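Side-chain contacts in manganese-binding protein (Chlamydia trachomatis, PDB 6NSI), which captures iron, with a preference for Fe(2+), and also binds manganese and nickel, delivering them to an ABC-transporter permease for import into the cytoplasm: residues G188-R191 and S192-S196; I206-R209 and D210-R213; E216-A220 and N221-V225. All coordinates share one frame; numbering follows the deposited sequence.

Contact 1. Residues G188-R191 and S192-S196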
# COMPACT_ATOMS: atom_id res chain seq x y z
N GLY A 188 3.28 20.39 -4.97
CA GLY A 188 3.39 19.73 -3.69
C GLY A 188 2.27 20.05 -2.71
O GLY A 188 2.25 19.49 -1.60
N GLU A 189 1.34 20.93 -3.09
CA GLU A 189 0.21 21.20 -2.20
C GLU A 189 -0.79 20.06 -2.15
O GLU A 189 -1.80 20.17 -1.44
CB GLU A 189 -0.47 22.51 -2.59
CG GLU A 189 0.21 23.72 -1.94
CD GLU A 189 -0.05 25.02 -2.66
OE1 GLU A 189 -0.98 25.08 -3.50
OE2 GLU A 189 0.69 26.00 -2.37
N TRP A 190 -0.56 18.97 -2.91
CA TRP A 190 -1.34 17.76 -2.74
C TRP A 190 -1.28 17.26 -1.30
O TRP A 190 -2.24 16.66 -0.81
CB TRP A 190 -0.83 16.68 -3.70
CG TRP A 190 0.53 16.14 -3.36
CD1 TRP A 190 1.73 16.53 -3.90
CD2 TRP A 190 0.85 15.10 -2.41
NE1 TRP A 190 2.76 15.80 -3.35
CE2 TRP A 190 2.25 14.92 -2.44
CE3 TRP A 190 0.08 14.31 -1.54
CZ2 TRP A 190 2.90 13.98 -1.62
CZ3 TRP A 190 0.74 13.37 -0.73
CH2 TRP A 190 2.13 13.23 -0.78
N ARG A 191 -0.16 17.50 -0.61
CA ARG A 191 0.02 17.03 0.76
C ARG A 191 -1.02 17.60 1.71
O ARG A 191 -1.31 16.99 2.74
CB ARG A 191 1.43 17.37 1.24
CG ARG A 191 2.52 16.49 0.67
CD ARG A 191 3.69 16.43 1.63
NE ARG A 191 4.47 15.20 1.53
CZ ARG A 191 5.54 15.06 0.75
NH1 ARG A 191 5.95 16.07 -0.01
NH2 ARG A 191 6.20 13.90 0.73
N SER A 192 -1.62 18.75 1.38
CA SER A 192 -2.73 19.24 2.20
C SER A 192 -3.91 18.27 2.23
O SER A 192 -4.77 18.36 3.13
CB SER A 192 -3.19 20.60 1.68
OG SER A 192 -4.06 20.42 0.56
N ARG A 193 -3.98 17.32 1.29
CA ARG A 193 -5.16 16.47 1.13
C ARG A 193 -5.16 15.19 1.96
O ARG A 193 -6.15 14.44 1.90
CB ARG A 193 -5.33 16.13 -0.35
CG ARG A 193 -5.21 17.37 -1.25
CD ARG A 193 -6.06 17.24 -2.49
NE ARG A 193 -7.39 17.64 -2.07
CZ ARG A 193 -7.99 18.75 -2.46
NH1 ARG A 193 -7.40 19.55 -3.32
NH2 ARG A 193 -9.18 19.04 -1.96
N CYS A 194 -4.12 14.90 2.74
CA CYS A 194 -4.19 13.73 3.63
C CYS A 194 -3.47 14.04 4.94
O CYS A 194 -2.52 14.84 4.98
CB CYS A 194 -3.59 12.47 2.96
SG CYS A 194 -1.83 12.60 2.43
N ILE A 195 -3.93 13.41 6.02
CA ILE A 195 -3.31 13.57 7.34
C ILE A 195 -3.62 12.34 8.18
O ILE A 195 -4.60 11.62 7.92
CB ILE A 195 -3.78 14.86 8.06
CG1 ILE A 195 -2.76 15.27 9.14
CG2 ILE A 195 -5.15 14.65 8.69
CD1 ILE A 195 -3.01 16.64 9.73
N SER A 196 -2.80 12.08 9.19
CA SER A 196 -2.98 10.95 10.08
C SER A 196 -2.22 11.24 11.36
O SER A 196 -1.18 11.91 11.31
CB SER A 196 -2.50 9.63 9.44
OG SER A 196 -1.13 9.67 9.09
O HOH W 1 -1.80 17.19 5.53
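The indole of W190 meets C194 obliquely, with CZ3 4.1 Å from SG. One ring face is taken by the neighbouring R191: its CG sits 3.3 Å above the indole plane, toward the rim, and the arginine chain runs on extended over the ring system. Its guanidinium in turn has W190 CZ2 3.7 Å above its own plane, over the centre, so that guanidinium and indole lie against each other. In W190, CG is tucked between the backbone N and the carbonyl carbon (chi1 69°), and C194 SG takes the same position on its own residue (chi1 59°), which brings the sulfur near CZ3.

Beneath the side chains the backbone winds as a 3-10 turn. S192 N donates to E189 O at 3.2 Å, and R193 N gives a shorter bond of 2.8 Å to W190 O. Where the turn unwinds, two acceptors, R191 O and C194 O, face each other at 3.3 Å. Water 1 bridges them, donating to R191 O at 2.8 Å and to C194 O at 2.5 Å, a length to take with caution.

R193 leads away from the turn: it bonds R162 O, forms a salt bridge with E184 and makes a cation-pi contact with Y163. G188, with positive phi, ends helix 182-187, and the turn then delivers the chain to strand 194-195, which pairs in parallel with strand 164-165. With helices 172-178 and 182-187 lying between those two strands in sequence, this is the return loop of a beta-alpha-beta crossover.

Contact 2. Residues I206-R209 and D210-R213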
# COMPACT_ATOMS: atom_id res chain seq x y z
N ILE A 206 2.23 8.05 19.53
CA ILE A 206 1.32 9.13 19.13
C ILE A 206 1.06 10.04 20.33
O ILE A 206 0.66 9.57 21.40
CB ILE A 206 -0.01 8.58 18.59
CG1 ILE A 206 0.23 7.64 17.40
CG2 ILE A 206 -0.96 9.75 18.25
CD1 ILE A 206 -0.96 6.72 17.07
N SER A 207 1.26 11.34 20.13
CA SER A 207 1.25 12.32 21.21
C SER A 207 -0.02 13.15 21.17
O SER A 207 -0.76 13.15 20.18
CB SER A 207 2.48 13.23 21.10
OG SER A 207 2.21 14.32 20.21
N ILE A 208 -0.27 13.89 22.26
CA ILE A 208 -1.38 14.84 22.28
C ILE A 208 -1.22 15.88 21.17
O ILE A 208 -2.21 16.38 20.63
CB ILE A 208 -1.51 15.52 23.67
CG1 ILE A 208 -2.80 16.37 23.73
CG2 ILE A 208 -0.28 16.37 24.01
CD1 ILE A 208 -4.07 15.61 23.46
N ARG A 209 0.02 16.21 20.80
CA ARG A 209 0.26 17.15 19.70
C ARG A 209 -0.25 16.60 18.37
O ARG A 209 -0.78 17.35 17.53
CB ARG A 209 1.76 17.46 19.62
CG ARG A 209 2.28 18.25 20.82
CD ARG A 209 2.33 19.74 20.53
NE ARG A 209 2.53 20.52 21.76
CZ ARG A 209 2.47 21.85 21.83
NH1 ARG A 209 2.23 22.57 20.74
NH2 ARG A 209 2.67 22.45 23.00
N ASP A 210 -0.10 15.28 18.15
CA ASP A 210 -0.61 14.63 16.95
C ASP A 210 -2.13 14.60 16.93
O ASP A 210 -2.74 14.76 15.86
CB ASP A 210 -0.10 13.19 16.86
CG ASP A 210 1.40 13.10 16.77
OD1 ASP A 210 1.98 13.74 15.87
OD2 ASP A 210 1.98 12.38 17.59
N ILE A 211 -2.75 14.32 18.08
CA ILE A 211 -4.20 14.43 18.18
C ILE A 211 -4.63 15.82 17.79
O ILE A 211 -5.50 16.01 16.94
CB ILE A 211 -4.68 14.08 19.61
CG1 ILE A 211 -4.39 12.62 19.95
CG2 ILE A 211 -6.17 14.38 19.77
CD1 ILE A 211 -4.66 11.66 18.83
N MET A 212 -3.97 16.83 18.38
CA MET A 212 -4.37 18.22 18.16
C MET A 212 -4.18 18.61 16.71
O MET A 212 -5.05 19.28 16.13
CB MET A 212 -3.56 19.14 19.07
CG MET A 212 -3.96 20.62 18.88
SD MET A 212 -2.84 21.52 17.76
CE MET A 212 -1.26 21.24 18.61
N ARG A 213 -3.05 18.23 16.13
CA ARG A 213 -2.79 18.48 14.72
C ARG A 213 -3.94 17.99 13.84
O ARG A 213 -4.46 18.74 13.00
CB ARG A 213 -1.47 17.80 14.34
CG ARG A 213 -1.04 17.93 12.91
CD ARG A 213 0.41 17.46 12.78
NE ARG A 213 0.64 16.13 13.36
CZ ARG A 213 0.37 14.98 12.74
NH1 ARG A 213 -0.16 14.99 11.52
NH2 ARG A 213 0.61 13.82 13.33
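S207 OG takes two backbone N-H groups of the first helical turn: D210 N at 3.2 Å, and R209 N at 3.0 Å in a weak, strongly bent bond. D210 returns the favour. Its OD2 accepts from S207 N at 2.8 Å, almost straight at 170°, through the anti lone pair. With CG anti to the carbonyl carbon (chi1 -62°), the carboxylate swings back beside the N-cap residue, and the two reciprocal bonds make a capping box.

The other carboxylate oxygen, OD1, is held by R213 NH2 at 2.9 Å in a salt bridge one turn on. NH2 approaches from the anti side, 35° out of the carboxylate plane, while OD1 lies close to the plane of the guanidinium. R213 also reaches S196 through NH1, so it ties this turn to the residue just after strand 194-195.

Beneath the box, I206 CG2 packs 3.8 Å from D210 CB and 4.2 Å from I211 CD1. The second pair, spanning the residue before the cap and the fourth after it, is a hydrophobic staple, and both isoleucines also rest on A236 of helix 235-242.

A sodium ion lies about 3 Å from the nearest atom of the S207 side chain. R213 and the amino end of the helix would both be expected to favour a negatively charged D210.

Contact 3. Residues E216-A220 and N221-V225. With NA (sodium ion), chain C.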
# COMPACT_ATOMS: atom_id res chain seq x y z
N GLU A 216 -7.31 19.97 14.46
CA GLU A 216 -7.35 21.27 13.80
C GLU A 216 -7.49 21.13 12.29
O GLU A 216 -8.18 21.92 11.63
CB GLU A 216 -6.09 22.07 14.16
CG GLU A 216 -6.01 22.45 15.65
CD GLU A 216 -4.93 23.49 15.95
OE1 GLU A 216 -3.84 23.43 15.35
OE2 GLU A 216 -5.17 24.36 16.79
N TYR A 217 -6.83 20.12 11.71
CA TYR A 217 -7.00 19.84 10.28
C TYR A 217 -8.45 19.50 9.96
O TYR A 217 -9.00 19.98 8.96
CB TYR A 217 -6.09 18.69 9.88
CG TYR A 217 -6.16 18.20 8.44
CD1 TYR A 217 -7.14 17.29 8.04
CD2 TYR A 217 -5.19 18.57 7.51
CE1 TYR A 217 -7.18 16.78 6.73
CE2 TYR A 217 -5.23 18.08 6.18
CZ TYR A 217 -6.22 17.19 5.81
OH TYR A 217 -6.27 16.66 4.51
N ILE A 218 -9.09 18.67 10.80
CA ILE A 218 -10.48 18.30 10.56
C ILE A 218 -11.37 19.54 10.57
O ILE A 218 -12.23 19.72 9.70
CB ILE A 218 -10.94 17.26 11.61
CG1 ILE A 218 -10.47 15.86 11.23
CG2 ILE A 218 -12.46 17.29 11.82
CD1 ILE A 218 -10.60 14.89 12.40
N SER A 219 -11.15 20.44 11.53
CA SER A 219 -12.00 21.62 11.60
C SER A 219 -11.63 22.65 10.53
O SER A 219 -12.52 23.33 10.01
CB SER A 219 -11.93 22.22 13.01
OG SER A 219 -10.84 23.11 13.13
N ALA A 220 -10.36 22.75 10.15
CA ALA A 220 -9.98 23.69 9.10
C ALA A 220 -10.57 23.27 7.76
O ALA A 220 -11.03 24.12 6.99
CB ALA A 220 -8.46 23.80 9.00
N ASN A 221 -10.56 21.97 7.46
CA ASN A 221 -11.04 21.46 6.18
C ASN A 221 -12.47 20.93 6.24
O ASN A 221 -12.95 20.40 5.24
CB ASN A 221 -10.10 20.38 5.67
CG ASN A 221 -8.71 20.91 5.40
OD1 ASN A 221 -7.71 20.38 5.88
ND2 ASN A 221 -8.65 22.00 4.67
N ASP A 222 -13.15 21.08 7.38
CA ASP A 222 -14.53 20.62 7.52
C ASP A 222 -14.66 19.16 7.12
O ASP A 222 -15.59 18.77 6.40
CB ASP A 222 -15.49 21.49 6.72
CG ASP A 222 -15.42 22.93 7.12
OD1 ASP A 222 -15.58 23.17 8.33
OD2 ASP A 222 -15.22 23.80 6.25
N VAL A 223 -13.72 18.33 7.57
CA VAL A 223 -13.78 16.90 7.32
C VAL A 223 -14.92 16.31 8.15
O VAL A 223 -15.02 16.57 9.35
CB VAL A 223 -12.43 16.25 7.67
CG1 VAL A 223 -12.51 14.76 7.55
CG2 VAL A 223 -11.30 16.79 6.80
N GLU A 224 -15.78 15.50 7.52
CA GLU A 224 -16.91 14.93 8.23
C GLU A 224 -16.71 13.48 8.64
O GLU A 224 -17.44 12.99 9.51
CB GLU A 224 -18.19 15.03 7.39
CG GLU A 224 -18.55 16.43 6.96
CD GLU A 224 -19.58 16.42 5.84
OE1 GLU A 224 -20.56 15.65 5.93
OE2 GLU A 224 -19.39 17.15 4.85
N VAL A 225 -15.74 12.79 8.04
CA VAL A 225 -15.52 11.38 8.30
C VAL A 225 -14.02 11.10 8.31
O VAL A 225 -13.24 11.73 7.59
CB VAL A 225 -16.27 10.52 7.25
CG1 VAL A 225 -15.94 11.01 5.86
CG2 VAL A 225 -15.97 9.04 7.43
NA NA C . -14.55 24.43 10.02
O HOH W 2 -13.47 25.52 8.03
O HOH W 3 -13.19 24.39 4.87
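Y217 sends its ring out with CG anti to the backbone N (chi1 178°), while N221, one turn later, has CG anti to its carbonyl carbon (chi1 -63°); together these torsions set the asparagine amide over one face of the tyrosine ring. The amide stands steeply on that face, the two planes 76° apart. Y217 OH is satisfied by S192 O, which fixes the far end of the ring, and V223 CG2 adds an oblique contact 4.1 Å from Y217 CE1.

Under this pair helix 208-221 comes to its end. N221 N still makes the helical bond to Y217 O at 2.9 Å. D222 then takes positive phi, and V223 N reaches back to I218 O, also at 2.9 Å. That is the outer, six-to-one bond of a Schellman ending, although the inner bond, from D222 N to S219 O, is not made. The hydrophobic pair that usually accompanies such an ending is present: I218 CG1 lies 4.1 Å from V223 CB, the two side chains crossing at about a right angle, and V223 packs on V165 of strand 164-165.

S219 O binds a sodium ion at 2.3 Å. D222 OD1 binds the same ion at 2.3 Å, and water 2 adds a third oxygen at 2.5 Å. Waters 2 and 3 both bridge A220 O and D222 OD2, the bond from water 2 to OD2 being weak.

Following the chain, the three contacts come in series, none nested in or crossing another. Contact 1 closes the turn after helix 182-187 and leads into strand 194-195. Contact 2 opens helix 208-221, and contact 3 ends that same helix before strand 225-226, the two centres about 15 Å apart. Segment 192-196 of contact 1 is tied to the middle of the helix at two points one turn apart, by probable hydrogen bonds from R213 of contact 2 to S196 and from Y217 of contact 3 to S192. I195 packs against both side chains between these polar links, so this strand lies against one turn of the helix.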